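Local coordinates for Lmo0181 protein (Listeria monocytogenes serovar 1/2a, PDB 5F7V) that binds the cyclic glucan cycloalternan as the substrate-binding lipoprotein of an ABC transporter, and so probably delivers it for uptake into the cell, at residues Tyr183-Ala186 and Ala187-Gly190; Leu386-Ser389 and Glu390-Ile393; Thr368-Glu371 and Phe372-Leu376. One frame throughout, in Å; residues are numbered along the deposited sequence.

Interaction 1 of 3, residues Tyr183-Ala186 and Ala187-Gly190; sequences YKVA and AQNG
In the last turn of helix 179-187, the amide of Q188 reaches back to K184 O at 3.0 Å, while A187 N makes a longer bond of 3.3 Å to Y183 O. One residue further on the bonding shifts to i to i+3: N189 N bonds to A186 O at 2.9 Å. The same residues, A187 to G190, form a type I turn, closed by G190 N on A187 O at 3.1 Å. Together with the bond from G191 N to A186 O, this forms a Schellman motif, with G190 at positive phi (80°) as its C-prime residue. Q188 folds its side chain back beside the last turn. With CG set opposite its own carbonyl carbon (chi1 -68°), the extended chain runs alongside K184, and its amide NE2 lies 3.7 Å from K184 CG; the amide oxygen OE1 sits 4.0 Å from V185 CG1. Both ends of this buried amide are satisfied further away, OE1 by W153 and NE2 by the carbonyl of A277. N189 likewise sends OD1 to N273 and ND2 to E207 O and E210. The ammonium of K184 forms salt bridges with E270 and E181, and the K184 side chain lies about 6 Å from a bound glucose. The chemistry implies a helix end buried with its polar groups paired: A186 O accepts turn amides, A187 O also takes the Q275 side chain, and the side-chain amides of Q188 and N189 bond to neighbouring elements.

Interaction 2 of 3, residues Leu386-Ser389 and Glu390-Ile393; sequences LKNS and EDNI
K387 and D391, one helical turn apart, form a salt bridge in which NZ donates to OD2 at 3.1 Å on its syn lone pair, the side of the other carboxylate oxygen. The lysine chain leaves with CG opposite the backbone N (chi1 176°) and runs extended until a bend at chi4 turns the ammonium over to the aspartate. A water donates to the same OD2 at 2.8 Å and to N388 OD1 at 2.9 Å, so the carboxylate oxygen has two partners and is tied to the neighbouring amide. The other end of that amide, N388 ND2, is held by E371 of helix 361-376. A second water accepts from N392 ND2 at 3.0 Å and donates only weakly to S389 O. That carbonyl is also the acceptor for I393 N at 3.0 Å, while D391 N meets K387 O at 2.9 Å in a nearly straight bond (170°). In one of its two conformers, S389 OG bonds to A385 O. Beyond the polar side, I393 lays CG1 3.3 Å from S389 O, then packs on I364 and M179; L386, two turns earlier, packs against F372, F182 and L212. The result is an amphipathic helix near the C-terminus of a periplasmic-binding-protein fold, with an i to i+4 Lys-Asp bridge along its outer side and aliphatic residues facing the neighbouring helices.

Interaction 3 of 3, residues Thr368-Glu371 and Phe372-Leu376; sequences TNSE and FEKVL
Aromatic packing joins T368 to F372, one turn later: the methyl CG2 stands over one face of the ring, 3.7 Å from its centroid and 21° off the normal, a CH-pi contact displaced toward the rim, where CZ is nearest at 3.4 Å. Threonine can offer this methyl because CG2 lies opposite its backbone N, which leaves OG1 beside that nitrogen, with a weak bond to I364 O. The ring itself continues into the core, edge-to-face with F182 and against L212. Backbone bonding follows the i to i+4 pattern of an alpha-helix: F372 N to T368 O and E373 N to N369 O are both 2.9 Å, K374 N to S370 O is slightly longer, and V375 N to E371 O, at 3.3 Å, is weak. This is the last part of helix 361-376, one of the helices of a cluster in one lobe of the solute-binding fold, packed against helices 206-220 and 382-397, with the N369 side chain about 8 Å from a bound glucose and its OD1 bonded to M179 N. Charged groups line another face of the helix. K374 NZ donates to E371 OE2 at 3.1 Å, an i to i+3 salt bridge that reaches the syn side 26° out of the carboxylate plane. E371 is bent at chi2 (-57°) whereas K374 stays extended, and the two chains run side by side. E371 OE1 has a further partner in N388 on helix 382-397. A water spans the pair, giving to E371 OE1 at 2.9 Å and accepting from K374 NZ at 3.0 Å.

Overall arrangement
Along the chain interaction 1 comes first, at the end of helix 179-187; interaction 3 follows on helix 361-376, and interaction 2 lies on the next helix, 382-397. The two later contacts have centres about 12 Å apart and touch directly, through N388 on E371, L386 on F372 and, weakly and in one conformer of S389, its hydroxyl on that of T368. Interaction 1 stands about 17 Å from interaction 2 and 18 Å from interaction 3, centre to centre, without touching either. F182, on its helix, nevertheless meets both F372 and L386, so residues distant in sequence form one helical cluster, whose interactions 1 and 3 approach the bound glucan while interaction 2 lies farther from the chain's centre.

Interaction 1 of 3, residues Tyr183-Ala186 and Ala187-Gly190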
loop_
_atom_site.group_PDB
_atom_site.type_symbol
_atom_site.label_atom_id
_atom_site.label_comp_id
_atom_site.label_asym_id
_atom_site.label_seq_id
_atom_site.Cartn_x
_atom_site.Cartn_y
_atom_site.Cartn_z
ATOM N N TYR A 183 6.543 2.659 9.842
ATOM C CA TYR A 183 7.569 1.600 9.891
ATOM C C TYR A 183 8.625 1.878 8.824
ATOM O O TYR A 183 9.790 1.535 8.986
ATOM C CB TYR A 183 7.020 0.179 9.821
ATOM C CG TYR A 183 6.360 -0.286 8.543
ATOM C CD1 TYR A 183 7.101 -0.763 7.488
ATOM C CD2 TYR A 183 4.984 -0.273 8.384
ATOM C CE1 TYR A 183 6.508 -1.249 6.338
ATOM C CE2 TYR A 183 4.367 -0.751 7.254
ATOM C CZ TYR A 183 5.144 -1.214 6.234
ATOM O OH TYR A 183 4.531 -1.717 5.116
ATOM N N LYS A 184 8.222 2.475 7.702
ATOM C CA LYS A 184 9.179 2.919 6.676
ATOM C C LYS A 184 10.025 4.104 7.121
ATOM O O LYS A 184 11.237 4.084 6.978
ATOM C CB LYS A 184 8.404 3.242 5.421
ATOM C CG LYS A 184 9.249 3.850 4.325
ATOM C CD LYS A 184 8.459 4.361 3.136
ATOM C CE LYS A 184 7.517 5.516 3.470
ATOM N NZ LYS A 184 6.645 5.827 2.307
ATOM N N VAL A 185 9.389 5.160 7.604
ATOM C CA VAL A 185 10.128 6.371 7.993
ATOM C C VAL A 185 11.068 6.090 9.164
ATOM O O VAL A 185 12.193 6.593 9.193
ATOM C CB VAL A 185 9.152 7.550 8.255
ATOM C CG1 VAL A 185 9.924 8.772 8.675
ATOM C CG2 VAL A 185 8.402 7.851 6.963
ATOM N N ALA A 186 10.632 5.243 10.098
ATOM C CA ALA A 186 11.562 4.776 11.160
ATOM C C ALA A 186 12.782 4.082 10.576
ATOM O O ALA A 186 13.917 4.380 10.965
ATOM C CB ALA A 186 10.829 3.846 12.107
ATOM N N ALA A 187 12.546 3.218 9.587
ATOM C CA ALA A 187 13.676 2.531 8.947
ATOM C C ALA A 187 14.596 3.468 8.213
ATOM O O ALA A 187 15.795 3.204 8.123
ATOM C CB ALA A 187 13.134 1.468 8.001
ATOM N N GLN A 188 14.089 4.589 7.714
ATOM C CA GLN A 188 14.962 5.606 7.129
ATOM C C GLN A 188 15.932 6.277 8.103
ATOM O O GLN A 188 16.850 6.974 7.687
ATOM C CB GLN A 188 14.087 6.685 6.470
ATOM C CG GLN A 188 13.324 6.214 5.231
ATOM C CD GLN A 188 12.260 7.176 4.774
ATOM O OE1 GLN A 188 12.047 8.255 5.333
ATOM N NE2 GLN A 188 11.550 6.732 3.754
ATOM N N ASN A 189 15.718 6.063 9.394
ATOM C CA ASN A 189 16.577 6.526 10.470
ATOM C C ASN A 189 17.163 5.370 11.277
ATOM O O ASN A 189 17.670 5.578 12.365
ATOM C CB ASN A 189 15.819 7.495 11.382
ATOM C CG ASN A 189 16.671 8.630 11.891
ATOM O OD1 ASN A 189 17.580 9.084 11.211
ATOM N ND2 ASN A 189 16.380 9.123 13.076
ATOM N N GLY A 190 17.142 4.164 10.720
ATOM C CA GLY A 190 17.774 3.000 11.354
ATOM C C GLY A 190 16.946 2.368 12.439
ATOM O O GLY A 190 17.451 1.475 13.136
#

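Interaction 2 of 3, residues Leu386-Ser389 and Glu390-Ile393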
loop_
_atom_site.group_PDB
_atom_site.type_symbol
_atom_site.label_atom_id
_atom_site.label_comp_id
_atom_site.label_asym_id
_atom_site.label_seq_id
_atom_site.Cartn_x
_atom_site.Cartn_y
_atom_site.Cartn_z
ATOM N N LEU A 386 4.834 7.754 21.016
ATOM C CA LEU A 386 5.613 6.528 20.888
ATOM C C LEU A 386 5.636 5.738 22.179
ATOM O O LEU A 386 5.614 4.494 22.108
ATOM C CB LEU A 386 6.994 6.854 20.342
ATOM C CG LEU A 386 6.958 7.334 18.901
ATOM C CD1 LEU A 386 8.310 7.863 18.523
ATOM C CD2 LEU A 386 6.512 6.257 17.916
ATOM N N LYS A 387 5.700 6.395 23.335
ATOM C CA LYS A 387 5.610 5.691 24.616
ATOM C C LYS A 387 4.280 4.984 24.697
ATOM O O LYS A 387 4.195 3.788 25.021
ATOM C CB LYS A 387 5.747 6.651 25.778
ATOM C CG LYS A 387 5.576 5.982 27.120
ATOM C CD LYS A 387 5.538 6.987 28.281
ATOM C CE LYS A 387 5.570 6.324 29.658
ATOM N NZ LYS A 387 4.437 5.415 29.879
ATOM N N ASN A 388 3.203 5.701 24.395
ATOM C CA ASN A 388 1.862 5.101 24.471
ATOM C C ASN A 388 1.698 3.942 23.504
ATOM O O ASN A 388 1.079 2.941 23.845
ATOM C CB ASN A 388 0.825 6.190 24.226
ATOM C CG ASN A 388 0.792 7.220 25.333
ATOM O OD1 ASN A 388 1.352 7.053 26.419
ATOM N ND2 ASN A 388 0.132 8.317 25.051
ATOM N N SER A 389 2.261 4.096 22.313
ATOM C CA SER A 389 2.224 3.029 21.323
ATOM C C SER A 389 3.026 1.807 21.765
ATOM O O SER A 389 2.585 0.693 21.535
ATOM C CB SER A 389 2.772 3.517 19.991
ATOM O OG SER A 389 1.981 4.552 19.436
ATOM N N GLU A 390 4.181 2.009 22.394
ATOM C CA GLU A 390 4.968 0.905 22.944
ATOM C C GLU A 390 4.166 0.180 24.027
ATOM O O GLU A 390 4.080 -1.057 24.023
ATOM C CB GLU A 390 6.298 1.426 23.508
ATOM C CG GLU A 390 7.261 0.326 23.979
ATOM C CD GLU A 390 7.432 0.105 25.486
ATOM O OE1 GLU A 390 6.720 0.779 26.277
ATOM O OE2 GLU A 390 8.261 -0.765 25.912
ATOM N N ASP A 391 3.557 0.918 24.944
ATOM C CA ASP A 391 2.722 0.302 25.991
ATOM C C ASP A 391 1.571 -0.510 25.422
ATOM O O ASP A 391 1.303 -1.628 25.880
ATOM C CB ASP A 391 2.171 1.386 26.906
ATOM C CG ASP A 391 3.260 2.127 27.686
ATOM O OD1 ASP A 391 4.347 1.520 27.869
ATOM O OD2 ASP A 391 3.078 3.289 28.132
ATOM N N ASN A 392 0.910 0.045 24.407
ATOM C CA ASN A 392 -0.246 -0.643 23.844
ATOM C C ASN A 392 0.170 -1.916 23.099
ATOM O O ASN A 392 -0.504 -2.930 23.195
ATOM C CB ASN A 392 -0.967 0.308 22.878
ATOM C CG ASN A 392 -2.104 -0.374 22.166
ATOM O OD1 ASN A 392 -3.099 -0.653 22.816
ATOM N ND2 ASN A 392 -1.925 -0.708 20.921
ATOM N N ILE A 393 1.271 -1.858 22.352
ATOM C CA ILE A 393 1.794 -3.058 21.685
ATOM C C ILE A 393 2.173 -4.112 22.710
ATOM O O ILE A 393 1.832 -5.289 22.557
ATOM C CB ILE A 393 2.956 -2.716 20.744
ATOM C CG1 ILE A 393 2.430 -1.914 19.563
ATOM C CG2 ILE A 393 3.662 -3.991 20.304
ATOM C CD1 ILE A 393 3.475 -1.278 18.700
HETATM O O HOH W 1 0.673 4.747 27.987
HETATM O O HOH W 2 0.109 0.709 19.311
#

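Interaction 3 of 3, residues Thr368-Glu371 and Phe372-Leu376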
loop_
_atom_site.group_PDB
_atom_site.type_symbol
_atom_site.label_atom_id
_atom_site.label_comp_id
_atom_site.label_asym_id
_atom_site.label_seq_id
_atom_site.Cartn_x
_atom_site.Cartn_y
_atom_site.Cartn_z
ATOM N N THR A 368 -2.150 3.389 17.363
ATOM C CA THR A 368 -1.009 4.236 17.068
ATOM C C THR A 368 -1.438 5.413 16.219
ATOM O O THR A 368 -0.961 6.530 16.435
ATOM C CB THR A 368 0.098 3.440 16.370
ATOM O OG1 THR A 368 0.584 2.494 17.335
ATOM C CG2 THR A 368 1.252 4.267 15.908
ATOM N N ASN A 369 -2.328 5.188 15.254
ATOM C CA ASN A 369 -2.773 6.276 14.397
ATOM C C ASN A 369 -3.508 7.334 15.185
ATOM O O ASN A 369 -3.366 8.526 14.927
ATOM C CB ASN A 369 -3.643 5.768 13.245
ATOM C CG ASN A 369 -2.844 5.000 12.230
ATOM O OD1 ASN A 369 -1.632 5.124 12.217
ATOM N ND2 ASN A 369 -3.484 4.242 11.388
ATOM N N SER A 370 -4.278 6.913 16.184
ATOM C CA SER A 370 -4.965 7.885 17.040
ATOM C C SER A 370 -3.907 8.694 17.820
ATOM O O SER A 370 -4.039 9.913 17.925
ATOM C CB SER A 370 -5.928 7.165 17.981
ATOM O OG SER A 370 -6.474 8.043 18.951
ATOM N N GLU A 371 -2.873 8.045 18.355
ATOM C CA GLU A 371 -1.819 8.764 19.085
ATOM C C GLU A 371 -1.107 9.752 18.175
ATOM O O GLU A 371 -0.790 10.855 18.596
ATOM C CB GLU A 371 -0.823 7.787 19.698
ATOM C CG GLU A 371 -1.439 6.976 20.831
ATOM C CD GLU A 371 -2.029 7.798 21.958
ATOM O OE1 GLU A 371 -1.248 8.623 22.497
ATOM O OE2 GLU A 371 -3.240 7.710 22.273
ATOM N N PHE A 372 -0.818 9.360 16.937
ATOM C CA PHE A 372 -0.145 10.248 16.013
ATOM C C PHE A 372 -1.026 11.437 15.642
ATOM O O PHE A 372 -0.529 12.559 15.579
ATOM C CB PHE A 372 0.296 9.502 14.761
ATOM C CG PHE A 372 1.434 8.546 14.941
ATOM C CD1 PHE A 372 2.124 8.359 16.141
ATOM C CD2 PHE A 372 1.834 7.783 13.855
ATOM C CE1 PHE A 372 3.169 7.474 16.244
ATOM C CE2 PHE A 372 2.860 6.876 13.956
ATOM C CZ PHE A 372 3.542 6.729 15.153
ATOM N N GLU A 373 -2.312 11.220 15.426
ATOM C CA GLU A 373 -3.231 12.300 15.142
ATOM C C GLU A 373 -3.226 13.323 16.271
ATOM O O GLU A 373 -3.277 14.536 16.060
ATOM C CB GLU A 373 -4.637 11.735 14.886
ATOM C CG GLU A 373 -5.595 12.787 14.375
ATOM C CD GLU A 373 -5.565 12.969 12.888
ATOM O OE1 GLU A 373 -4.590 12.543 12.223
ATOM O OE2 GLU A 373 -6.582 13.569 12.421
ATOM N N LYS A 374 -3.171 12.849 17.503
ATOM C CA LYS A 374 -3.139 13.772 18.637
ATOM C C LYS A 374 -1.898 14.648 18.551
ATOM O O LYS A 374 -1.969 15.811 18.946
ATOM C CB LYS A 374 -3.149 13.052 19.990
ATOM C CG LYS A 374 -4.466 12.397 20.360
ATOM C CD LYS A 374 -4.331 11.578 21.627
ATOM C CE LYS A 374 -5.515 10.688 21.901
ATOM N NZ LYS A 374 -5.251 9.910 23.136
ATOM N N VAL A 375 -0.751 14.146 18.102
ATOM C CA VAL A 375 0.411 15.039 17.969
ATOM C C VAL A 375 0.135 16.090 16.915
ATOM O O VAL A 375 0.389 17.271 17.126
ATOM C CB VAL A 375 1.658 14.230 17.579
ATOM C CG1 VAL A 375 2.852 15.170 17.486
ATOM C CG2 VAL A 375 1.891 13.077 18.547
ATOM N N LEU A 376 -0.432 15.661 15.808
ATOM C CA LEU A 376 -0.711 16.622 14.710
ATOM C C LEU A 376 -1.695 17.701 15.069
ATOM O O LEU A 376 -1.593 18.787 14.518
ATOM C CB LEU A 376 -1.218 15.889 13.465
ATOM C CG LEU A 376 -0.280 14.859 12.820
ATOM C CD1 LEU A 376 -0.966 14.327 11.586
ATOM C CD2 LEU A 376 1.047 15.523 12.509
HETATM O O HOH W 3 -2.579 10.323 24.493
#